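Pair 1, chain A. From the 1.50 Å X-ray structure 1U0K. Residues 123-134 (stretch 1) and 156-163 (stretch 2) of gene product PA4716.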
# COMPACT_ATOMS: atom_id res chain seq x y z
N ASP A 123 -4.38 -22.30 15.89
CA ASP A 123 -4.80 -23.61 15.40
C ASP A 123 -5.76 -23.41 14.24
O ASP A 123 -6.89 -22.96 14.41
CB ASP A 123 -5.47 -24.39 16.53
CG ASP A 123 -5.81 -25.83 16.14
OD1 ASP A 123 -5.35 -26.31 15.08
OD2 ASP A 123 -6.53 -26.56 16.85
N GLN A 124 -5.29 -23.73 13.03
CA GLN A 124 -6.08 -23.57 11.82
C GLN A 124 -6.99 -24.76 11.51
O GLN A 124 -7.75 -24.73 10.54
CB GLN A 124 -5.17 -23.29 10.63
CG GLN A 124 -4.34 -22.02 10.81
CD GLN A 124 -3.77 -21.50 9.50
OE1 GLN A 124 -3.77 -22.19 8.49
NE2 GLN A 124 -3.29 -20.27 9.52
N GLY A 125 -6.92 -25.81 12.33
CA GLY A 125 -7.69 -27.02 12.09
C GLY A 125 -7.05 -27.84 10.99
O GLY A 125 -5.92 -27.57 10.58
N ARG A 126 -7.74 -28.87 10.53
CA ARG A 126 -7.17 -29.71 9.48
C ARG A 126 -7.42 -29.10 8.12
O ARG A 126 -8.46 -28.50 7.87
CB ARG A 126 -7.68 -31.15 9.54
CG ARG A 126 -9.15 -31.36 9.30
CD ARG A 126 -9.56 -32.81 9.60
NE ARG A 126 -9.18 -33.24 10.95
CZ ARG A 126 -9.81 -32.90 12.08
NH1 ARG A 126 -10.89 -32.11 12.06
NH2 ARG A 126 -9.36 -33.34 13.25
N ALA A 127 -6.43 -29.24 7.25
CA ALA A 127 -6.51 -28.71 5.91
C ALA A 127 -7.44 -29.58 5.07
O ALA A 127 -7.47 -30.80 5.24
CB ALA A 127 -5.13 -28.65 5.29
N GLU A 128 -8.20 -28.94 4.19
CA GLU A 128 -9.05 -29.62 3.24
C GLU A 128 -8.37 -29.63 1.88
O GLU A 128 -8.02 -28.58 1.35
CB GLU A 128 -10.40 -28.91 3.15
CG GLU A 128 -11.51 -29.77 2.57
CD GLU A 128 -12.80 -29.01 2.34
OE1 GLU A 128 -13.22 -28.24 3.24
OE2 GLU A 128 -13.40 -29.18 1.26
N PHE A 129 -8.17 -30.83 1.34
CA PHE A 129 -7.54 -31.03 0.04
C PHE A 129 -8.61 -31.12 -1.03
O PHE A 129 -9.49 -31.97 -0.96
CB PHE A 129 -6.67 -32.29 0.05
CG PHE A 129 -5.41 -32.13 0.85
CD1 PHE A 129 -5.45 -32.15 2.24
CD2 PHE A 129 -4.20 -31.92 0.22
CE1 PHE A 129 -4.30 -31.99 2.97
CE2 PHE A 129 -3.05 -31.75 0.95
CZ PHE A 129 -3.10 -31.79 2.34
N GLY A 130 -8.53 -30.24 -2.02
CA GLY A 130 -9.57 -30.08 -3.00
C GLY A 130 -9.13 -30.55 -4.38
O GLY A 130 -8.53 -31.61 -4.52
N ALA A 131 -9.43 -29.73 -5.38
CA ALA A 131 -9.24 -30.11 -6.77
C ALA A 131 -7.78 -30.38 -7.09
O ALA A 131 -6.87 -29.85 -6.46
CB ALA A 131 -9.79 -29.04 -7.70
N THR A 132 -7.59 -31.25 -8.07
CA THR A 132 -6.30 -31.52 -8.67
C THR A 132 -6.40 -31.11 -10.13
O THR A 132 -7.16 -31.72 -10.87
CB THR A 132 -6.00 -33.03 -8.57
OG1 THR A 132 -5.96 -33.43 -7.19
CG2 THR A 132 -4.61 -33.36 -9.08
N PRO A 133 -5.68 -30.08 -10.56
CA PRO A 133 -5.73 -29.69 -11.98
C PRO A 133 -5.16 -30.78 -12.88
O PRO A 133 -4.21 -31.47 -12.47
CB PRO A 133 -4.86 -28.43 -12.04
CG PRO A 133 -4.05 -28.44 -10.83
CD PRO A 133 -4.80 -29.19 -9.79
N ASP A 134 -5.75 -30.94 -14.06
CA ASP A 134 -5.24 -31.87 -15.06
C ASP A 134 -3.92 -31.37 -15.63
O ASP A 134 -3.44 -30.28 -15.29
CB ASP A 134 -6.29 -32.23 -16.14
CG ASP A 134 -6.77 -31.03 -16.95
OD1 ASP A 134 -6.06 -30.01 -17.05
OD2 ASP A 134 -7.87 -31.04 -17.54
N PRO A 156 2.08 -32.98 -7.20
CA PRO A 156 0.87 -32.52 -7.86
C PRO A 156 0.46 -31.13 -7.37
O PRO A 156 0.37 -30.93 -6.16
CB PRO A 156 -0.17 -33.57 -7.47
CG PRO A 156 0.33 -34.16 -6.18
CD PRO A 156 1.81 -34.06 -6.23
N PRO A 157 0.26 -30.17 -8.27
CA PRO A 157 -0.47 -28.97 -7.89
C PRO A 157 -1.81 -29.38 -7.30
O PRO A 157 -2.46 -30.29 -7.82
CB PRO A 157 -0.63 -28.21 -9.21
CG PRO A 157 0.54 -28.65 -10.01
CD PRO A 157 0.68 -30.12 -9.68
N ARG A 158 -2.18 -28.76 -6.19
CA ARG A 158 -3.47 -29.03 -5.58
C ARG A 158 -4.01 -27.84 -4.85
O ARG A 158 -3.26 -27.01 -4.37
CB ARG A 158 -3.37 -30.20 -4.62
CG ARG A 158 -3.51 -31.51 -5.35
CD ARG A 158 -3.91 -32.60 -4.50
NE ARG A 158 -5.34 -32.67 -4.26
CZ ARG A 158 -5.85 -33.55 -3.42
NH1 ARG A 158 -5.04 -34.38 -2.77
NH2 ARG A 158 -7.15 -33.63 -3.21
N VAL A 159 -5.33 -27.77 -4.79
CA VAL A 159 -6.00 -26.74 -4.01
C VAL A 159 -6.05 -27.25 -2.58
O VAL A 159 -6.55 -28.34 -2.32
CB VAL A 159 -7.41 -26.48 -4.55
CG1 VAL A 159 -8.12 -25.41 -3.70
CG2 VAL A 159 -7.34 -26.06 -6.01
N VAL A 160 -5.50 -26.47 -1.66
CA VAL A 160 -5.47 -26.82 -0.24
C VAL A 160 -5.93 -25.61 0.56
O VAL A 160 -5.59 -24.47 0.21
CB VAL A 160 -4.06 -27.26 0.21
CG1 VAL A 160 -4.09 -27.79 1.64
CG2 VAL A 160 -3.50 -28.35 -0.73
N SER A 161 -6.69 -25.85 1.62
CA SER A 161 -7.39 -24.77 2.32
C SER A 161 -7.54 -25.04 3.82
O SER A 161 -7.85 -26.15 4.24
CB SER A 161 -8.79 -24.61 1.73
OG SER A 161 -9.44 -23.45 2.24
N THR A 162 -7.30 -24.01 4.62
CA THR A 162 -7.73 -23.99 6.01
C THR A 162 -8.76 -22.87 6.21
O THR A 162 -8.96 -22.39 7.32
CB THR A 162 -6.54 -23.78 6.96
OG1 THR A 162 -5.79 -22.63 6.56
CG2 THR A 162 -5.56 -24.92 6.87
N GLY A 163 -9.44 -22.49 5.12
CA GLY A 163 -10.39 -21.39 5.09
C GLY A 163 -10.42 -20.74 3.72
O GLY A 163 -11.44 -20.78 3.00
O HOH W 1 -2.27 -31.78 -10.44

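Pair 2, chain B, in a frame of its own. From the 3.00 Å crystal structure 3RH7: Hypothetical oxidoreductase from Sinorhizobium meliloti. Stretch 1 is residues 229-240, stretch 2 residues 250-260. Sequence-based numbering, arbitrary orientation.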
# COMPACT_ATOMS: atom_id res chain seq x y z
N GLY B 229 -22.33 -10.48 15.53
CA GLY B 229 -22.84 -11.73 14.97
C GLY B 229 -22.56 -11.79 13.47
O GLY B 229 -23.17 -12.58 12.74
N LEU B 230 -21.65 -10.93 13.02
CA LEU B 230 -21.24 -10.77 11.64
C LEU B 230 -19.80 -11.23 11.48
O LEU B 230 -19.13 -11.48 12.48
CB LEU B 230 -21.38 -9.27 11.30
CG LEU B 230 -22.61 -8.77 10.58
CD1 LEU B 230 -23.89 -9.21 11.24
CD2 LEU B 230 -22.62 -7.28 10.58
N ASN B 231 -19.32 -11.36 10.24
CA ASN B 231 -17.95 -11.76 9.95
C ASN B 231 -17.13 -10.52 9.80
O ASN B 231 -17.58 -9.58 9.14
CB ASN B 231 -17.87 -12.64 8.71
CG ASN B 231 -18.50 -14.00 8.87
OD1 ASN B 231 -18.26 -14.72 9.85
ND2 ASN B 231 -19.30 -14.38 7.90
N VAL B 232 -15.95 -10.49 10.43
CA VAL B 232 -15.13 -9.29 10.45
C VAL B 232 -13.73 -9.56 9.93
O VAL B 232 -13.22 -10.67 10.06
CB VAL B 232 -15.12 -8.71 11.89
CG1 VAL B 232 -14.04 -7.64 12.08
CG2 VAL B 232 -16.50 -8.15 12.29
N THR B 233 -13.14 -8.53 9.28
CA THR B 233 -11.76 -8.55 8.82
C THR B 233 -11.11 -7.29 9.38
O THR B 233 -11.56 -6.18 9.08
CB THR B 233 -11.61 -8.68 7.29
OG1 THR B 233 -11.82 -10.05 6.91
CG2 THR B 233 -10.22 -8.27 6.79
N ILE B 234 -10.08 -7.47 10.22
CA ILE B 234 -9.37 -6.33 10.77
C ILE B 234 -8.32 -5.95 9.74
O ILE B 234 -7.67 -6.84 9.19
CB ILE B 234 -8.76 -6.65 12.15
CG1 ILE B 234 -9.79 -7.21 13.15
CG2 ILE B 234 -7.99 -5.47 12.71
CD1 ILE B 234 -10.90 -6.31 13.58
N GLY B 235 -8.21 -4.67 9.45
CA GLY B 235 -7.25 -4.19 8.47
C GLY B 235 -6.05 -3.48 9.05
O GLY B 235 -5.40 -3.97 9.97
N PHE B 236 -5.75 -2.32 8.46
CA PHE B 236 -4.62 -1.49 8.86
C PHE B 236 -4.97 -0.67 10.07
O PHE B 236 -6.13 -0.35 10.27
CB PHE B 236 -4.18 -0.57 7.71
CG PHE B 236 -3.37 -1.22 6.61
CD1 PHE B 236 -2.02 -1.46 6.78
CD2 PHE B 236 -3.96 -1.56 5.40
CE1 PHE B 236 -1.27 -2.07 5.76
CE2 PHE B 236 -3.22 -2.18 4.39
CZ PHE B 236 -1.88 -2.42 4.57
N LEU B 237 -3.96 -0.31 10.85
CA LEU B 237 -4.13 0.55 12.01
C LEU B 237 -4.68 1.90 11.56
O LEU B 237 -4.23 2.47 10.55
CB LEU B 237 -2.80 0.73 12.75
CG LEU B 237 -2.35 -0.46 13.57
CD1 LEU B 237 -0.94 -0.29 13.99
CD2 LEU B 237 -3.21 -0.63 14.77
N TYR B 238 -5.71 2.37 12.26
CA TYR B 238 -6.35 3.64 11.93
C TYR B 238 -5.71 4.78 12.71
O TYR B 238 -5.35 5.81 12.14
CB TYR B 238 -7.83 3.53 12.23
CG TYR B 238 -8.68 4.59 11.58
CD1 TYR B 238 -9.15 4.43 10.28
CD2 TYR B 238 -9.13 5.69 12.31
CE1 TYR B 238 -10.02 5.36 9.71
CE2 TYR B 238 -9.99 6.62 11.75
CZ TYR B 238 -10.43 6.45 10.45
OH TYR B 238 -11.27 7.37 9.87
N SER B 239 -5.55 4.58 14.02
CA SER B 239 -5.03 5.58 14.93
C SER B 239 -4.47 4.95 16.23
O SER B 239 -5.02 3.98 16.73
CB SER B 239 -6.17 6.55 15.26
OG SER B 239 -5.83 7.46 16.29
N VAL B 240 -3.39 5.51 16.75
CA VAL B 240 -2.82 5.07 18.03
C VAL B 240 -2.63 6.33 18.86
O VAL B 240 -1.93 7.24 18.39
CB VAL B 240 -1.52 4.24 17.94
CG1 VAL B 240 -1.02 3.91 19.33
CG2 VAL B 240 -1.73 2.97 17.12
N ASN B 250 -4.86 3.86 23.53
CA ASN B 250 -5.89 3.47 22.57
C ASN B 250 -5.29 3.02 21.22
O ASN B 250 -4.52 3.78 20.61
CB ASN B 250 -6.83 4.66 22.38
CG ASN B 250 -8.15 4.52 23.06
OD1 ASN B 250 -9.04 3.81 22.57
ND2 ASN B 250 -8.32 5.24 24.16
N ILE B 251 -5.61 1.78 20.77
CA ILE B 251 -5.21 1.23 19.46
C ILE B 251 -6.49 1.04 18.65
O ILE B 251 -7.33 0.20 19.00
CB ILE B 251 -4.34 -0.06 19.55
CG1 ILE B 251 -2.95 0.25 20.17
CG2 ILE B 251 -4.18 -0.72 18.18
CD1 ILE B 251 -2.12 -0.93 20.52
N VAL B 252 -6.68 1.88 17.60
CA VAL B 252 -7.88 1.85 16.76
C VAL B 252 -7.50 1.29 15.39
O VAL B 252 -6.55 1.76 14.76
CB VAL B 252 -8.58 3.23 16.65
CG1 VAL B 252 -9.88 3.13 15.85
CG2 VAL B 252 -8.83 3.82 18.03
N TYR B 253 -8.24 0.25 14.97
CA TYR B 253 -8.02 -0.43 13.69
C TYR B 253 -9.10 -0.07 12.72
O TYR B 253 -10.21 0.30 13.12
CB TYR B 253 -8.05 -1.95 13.89
CG TYR B 253 -6.72 -2.59 14.14
CD1 TYR B 253 -5.88 -2.94 13.09
CD2 TYR B 253 -6.34 -2.97 15.42
CE1 TYR B 253 -4.69 -3.64 13.30
CE2 TYR B 253 -5.14 -3.65 15.66
CZ TYR B 253 -4.33 -4.00 14.59
OH TYR B 253 -3.17 -4.71 14.78
N HIS B 254 -8.79 -0.20 11.44
CA HIS B 254 -9.79 -0.03 10.42
C HIS B 254 -10.32 -1.43 10.20
O HIS B 254 -9.52 -2.36 10.25
CB HIS B 254 -9.24 0.67 9.16
CG HIS B 254 -10.30 1.09 8.18
ND1 HIS B 254 -11.68 0.96 8.46
CD2 HIS B 254 -10.17 1.60 6.93
CE1 HIS B 254 -12.32 1.39 7.38
NE2 HIS B 254 -11.47 1.78 6.43
N ALA B 255 -11.67 -1.64 10.11
CA ALA B 255 -12.18 -2.99 9.93
C ALA B 255 -13.38 -3.05 8.97
O ALA B 255 -13.89 -2.01 8.57
CB ALA B 255 -12.54 -3.60 11.27
N LEU B 256 -13.79 -4.28 8.57
CA LEU B 256 -14.91 -4.52 7.67
C LEU B 256 -15.84 -5.57 8.21
O LEU B 256 -15.37 -6.61 8.69
CB LEU B 256 -14.45 -4.99 6.29
CG LEU B 256 -13.83 -3.99 5.38
CD1 LEU B 256 -13.45 -4.64 4.09
CD2 LEU B 256 -14.74 -2.80 5.15
N ALA B 257 -17.15 -5.33 8.05
CA ALA B 257 -18.16 -6.28 8.46
C ALA B 257 -18.89 -6.84 7.26
O ALA B 257 -19.09 -6.14 6.25
CB ALA B 257 -19.14 -5.64 9.42
N SER B 258 -19.31 -8.12 7.37
CA SER B 258 -20.07 -8.80 6.34
C SER B 258 -21.49 -8.20 6.30
O SER B 258 -21.83 -7.38 7.16
CB SER B 258 -20.09 -10.30 6.61
OG SER B 258 -20.64 -10.59 7.88
N ASP B 259 -22.30 -8.56 5.30
CA ASP B 259 -23.64 -7.98 5.21
C ASP B 259 -24.57 -8.59 6.26
O ASP B 259 -24.33 -9.71 6.74
CB ASP B 259 -24.20 -8.14 3.80
CG ASP B 259 -23.47 -7.33 2.76
OD1 ASP B 259 -22.89 -6.27 3.12
OD2 ASP B 259 -23.49 -7.73 1.58
N GLY B 260 -25.58 -7.80 6.65
CA GLY B 260 -26.58 -8.19 7.62
C GLY B 260 -26.76 -7.25 8.80
O GLY B 260 -25.92 -6.39 9.07

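Both pairs place two antiparallel segments side by side and break their regular pairing at a glycine. Fourteen central residues superpose with an RMSD of 0.8 Å, and the match is tightest around Gly A130 and Gly B235, whose CA atoms fall 0.1 Å apart.

The backbone hydrogen bonds follow one plan. In pair 1, Glu A128 N donates to Ser A161 O (2.8 Å) and Ser A161 N returns a bond to Glu A128 O (3.0 Å); in pair 2, Thr B233 and Leu B256 pair likewise, N to O at 3.0 Å in both directions. Next, Gly A130 N binds Val A159 O and Gly B235 N binds His B254 O, each at 2.8 Å. The return bond then skips a residue: Val A159 N donates to Ala A131 O (3.1 Å), and His B254 N to Phe B236 O (2.9 Å). The glycine carbonyl is thus left out of the ladder. Both glycines have phi near -110° and psi near -133°. A CB would have room at Gly A130, but at Gly B235 it would lie a tight 3.3 Å from His B254 O.

The most telling substitution is Arg A158 for Tyr B253, beside that freed carbonyl. Arg A158 NH2 donates to Gly A130 O at 2.8 Å, while its guanidinium lays one face against Phe A129 CB, with NH2 3.6 Å from that atom. A long, flat cation can do both. Tyr B253 is flat too, but its ring has no donor to offer there: Gly B235 O lies at its edge, 3.3 Å from CD1. Its faces pack instead, with Ile B234 CG2 over one, 3.7 Å from the Tyr B253 ring centroid, and Leu B237 CD2 over the opposite one, 3.5 Å from that centroid. Leu B237 matches Thr A132, whose OG1 approaches Arg A158 NE at 3.1 Å without the angle for a hydrogen bond.

At the adjoining non-hydrogen-bonded pair, bulk is distributed differently. Phe A129 offers a ring face to Val A160, whose CG1 sits 4.2 Å from the ring centroid. In pair 2 the smaller Ala B255 faces beta-branched Ile B234, whose CD1 reaches Ala B255 CB at 3.9 Å while its CG2 covers the Tyr B253 ring.

The first stretches keep step as far as Thr A132 and Leu B237; after that the pairs part. Pair 1 continues into prolines, which lack an amide hydrogen to extend the ladder; Pro A133 CG packs 3.8 Å from Pro A157 CB, and water 1 donates to both their carbonyls. Pair 2 resumes strand pairing after its bulges, with Val B252 N donating to Ser B239 O at 2.8 Å.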